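Local coordinates for protein macrophomate synthase intermolecular Diels-Alderase (Macrophoma commelinae, PDB 1IZC) that is a magnesium-binding enzyme of the HpcH/HpaI aldolase family, built as an eight-stranded TIM barrel and modelled here with pyruvic acid in its pocket, at residues L205-P209 and G210-I214. The protein carries 1 engineered substitution. Numbering follows the deposited sequence.
With MG (magnesium ion), chain B; PYR (pyruvic acid), chain C.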
loop_
_atom_site.group_PDB
_atom_site.type_symbol
_atom_site.label_atom_id
_atom_site.label_comp_id
_atom_site.label_asym_id
_atom_site.label_seq_id
_atom_site.Cartn_x
_atom_site.Cartn_y
_atom_site.Cartn_z
ATOM N N LEU A 205 18.645 -29.534 -6.281
ATOM C CA LEU A 205 19.395 -28.832 -7.328
ATOM C C LEU A 205 18.422 -28.410 -8.419
ATOM O O LEU A 205 17.530 -29.175 -8.791
ATOM C CB LEU A 205 20.473 -29.729 -7.942
ATOM C CG LEU A 205 21.796 -29.786 -7.175
ATOM C CD1 LEU A 205 22.681 -30.877 -7.771
ATOM C CD2 LEU A 205 22.487 -28.422 -7.234
ATOM N N MET A 206 18.607 -27.202 -8.935
ATOM C CA MET A 206 17.736 -26.684 -9.988
ATOM C C MET A 206 18.590 -26.155 -11.126
ATOM O O MET A 206 19.684 -25.662 -10.896
ATOM C CB MET A 206 16.870 -25.541 -9.441
ATOM C CG MET A 206 15.915 -24.920 -10.457
ATOM S SD MET A 206 14.981 -23.584 -9.677
ATOM C CE MET A 206 13.662 -24.521 -8.835
ATOM N N PHE A 207 18.077 -26.250 -12.351
ATOM C CA PHE A 207 18.805 -25.747 -13.513
ATOM C C PHE A 207 18.045 -24.524 -14.024
ATOM O O PHE A 207 16.829 -24.424 -13.847
ATOM C CB PHE A 207 18.849 -26.802 -14.621
ATOM C CG PHE A 207 19.939 -26.575 -15.644
ATOM C CD1 PHE A 207 21.233 -27.024 -15.412
ATOM C CD2 PHE A 207 19.671 -25.908 -16.837
ATOM C CE1 PHE A 207 22.250 -26.815 -16.355
ATOM C CE2 PHE A 207 20.684 -25.699 -17.782
ATOM C CZ PHE A 207 21.970 -26.153 -17.537
ATOM N N GLY A 208 18.770 -23.586 -14.624
ATOM C CA GLY A 208 18.140 -22.406 -15.192
ATOM C C GLY A 208 18.459 -22.459 -16.679
ATOM O O GLY A 208 19.464 -21.903 -17.102
ATOM N N PRO A 209 17.619 -23.117 -17.496
ATOM C CA PRO A 209 17.860 -23.233 -18.943
ATOM C C PRO A 209 18.051 -21.910 -19.683
ATOM O O PRO A 209 18.946 -21.776 -20.512
ATOM C CB PRO A 209 16.626 -23.974 -19.460
ATOM C CG PRO A 209 15.994 -24.586 -18.244
ATOM C CD PRO A 209 16.292 -23.641 -17.127
ATOM N N GLY A 210 17.184 -20.948 -19.394
ATOM C CA GLY A 210 17.259 -19.659 -20.059
ATOM C C GLY A 210 18.570 -18.940 -19.833
ATOM O O GLY A 210 19.272 -18.596 -20.792
ATOM N N ASP A 211 18.905 -18.693 -18.568
ATOM C CA ASP A 211 20.154 -18.014 -18.280
ATOM C C ASP A 211 21.332 -18.829 -18.789
ATOM O O ASP A 211 22.299 -18.264 -19.286
ATOM C CB ASP A 211 20.304 -17.733 -16.784
ATOM C CG ASP A 211 19.595 -16.449 -16.365
ATOM O OD1 ASP A 211 19.570 -15.492 -17.167
ATOM O OD2 ASP A 211 19.076 -16.383 -15.238
ATOM N N TYR A 212 21.257 -20.154 -18.682
ATOM C CA TYR A 212 22.363 -20.976 -19.167
ATOM C C TYR A 212 22.568 -20.768 -20.666
ATOM O O TYR A 212 23.686 -20.506 -21.121
ATOM C CB TYR A 212 22.112 -22.463 -18.911
ATOM C CG TYR A 212 23.146 -23.326 -19.608
ATOM C CD1 TYR A 212 24.440 -23.457 -19.096
ATOM C CD2 TYR A 212 22.859 -23.917 -20.836
ATOM C CE1 TYR A 212 25.432 -24.158 -19.802
ATOM C CE2 TYR A 212 23.837 -24.616 -21.552
ATOM C CZ TYR A 212 25.115 -24.728 -21.032
ATOM O OH TYR A 212 26.087 -25.382 -21.769
ATOM N N MET A 213 21.489 -20.889 -21.431
ATOM C CA MET A 213 21.584 -20.725 -22.873
ATOM C C MET A 213 22.156 -19.368 -23.266
ATOM O O MET A 213 22.977 -19.275 -24.175
ATOM C CB MET A 213 20.217 -20.935 -23.517
ATOM C CG MET A 213 19.751 -22.381 -23.429
ATOM S SD MET A 213 18.241 -22.690 -24.340
ATOM C CE MET A 213 16.978 -22.319 -23.096
ATOM N N ILE A 214 21.745 -18.312 -22.578
ATOM C CA ILE A 214 22.276 -16.995 -22.903
ATOM C C ILE A 214 23.773 -16.962 -22.621
ATOM O O ILE A 214 24.566 -16.497 -23.440
ATOM C CB ILE A 214 21.565 -15.898 -22.071
ATOM C CG1 ILE A 214 20.090 -15.834 -22.476
ATOM C CG2 ILE A 214 22.248 -14.548 -22.273
ATOM C CD1 ILE A 214 19.252 -14.872 -21.636
HETATM MG MG MG B . 17.811 -17.642 -14.086
HETATM C C PYR C . 16.471 -19.547 -15.812
HETATM O O PYR C . 17.361 -18.683 -15.936
HETATM O OXT PYR C . 16.074 -20.298 -16.736
HETATM C CA PYR C . 15.906 -19.606 -14.414
HETATM O O3 PYR C . 16.275 -18.871 -13.483
HETATM C CB PYR C . 14.863 -20.630 -14.228
HETATM O O HOH W 1 18.143 -16.782 -12.099
HETATM O O HOH W 2 16.121 -16.231 -14.640
#
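Phe207 and Tyr212 both carry CG on the side opposite their own backbone N (chi1 -160° and 171°), which swings the two rings together where the sixth strand of a TIM barrel, 205-207, passes into helix 209-215. CZ of Phe207 lies over one face of the Tyr212 ring, 3.7 Å from its CG. The ring planes meet obliquely, at 54°, with centroids 5.4 Å apart. Val190 touches both rings, and helix 230-245 packs against them.

Gly208 is the N-cap, and its carbonyl opens the helical bonding: Tyr212 N donates to Gly208 O at 3.0 Å, nearly in line with the carbonyl. One residue on, Met213 N donates to Pro209 O at 2.8 Å, and the bend at chi3 of Met213 returns its CE to 4.0 Å from Pro209 CB.

The opening turn turns its amides to the ligand, as expected of an anion-binding helix N-terminus: Gly210 N donates to OXT of pyruvic acid (3.0 Å), while Asp211 N donates to its O atom (3.1 Å). Arg101 NH1 is also hydrogen-bonded to the ligand. From the same turn Asp211 binds the magnesium ion, joined by Glu185, the pyruvic acid oxygens O and O3, and two waters. Phe149 N and Ser148 OG of the second subunit hydrogen-bond Asp211 OD1 and OD2 respectively, which should help fix the carboxylate's rotation; the metal bond itself runs from Asp211 OD2 to magnesium at 2.1 Å.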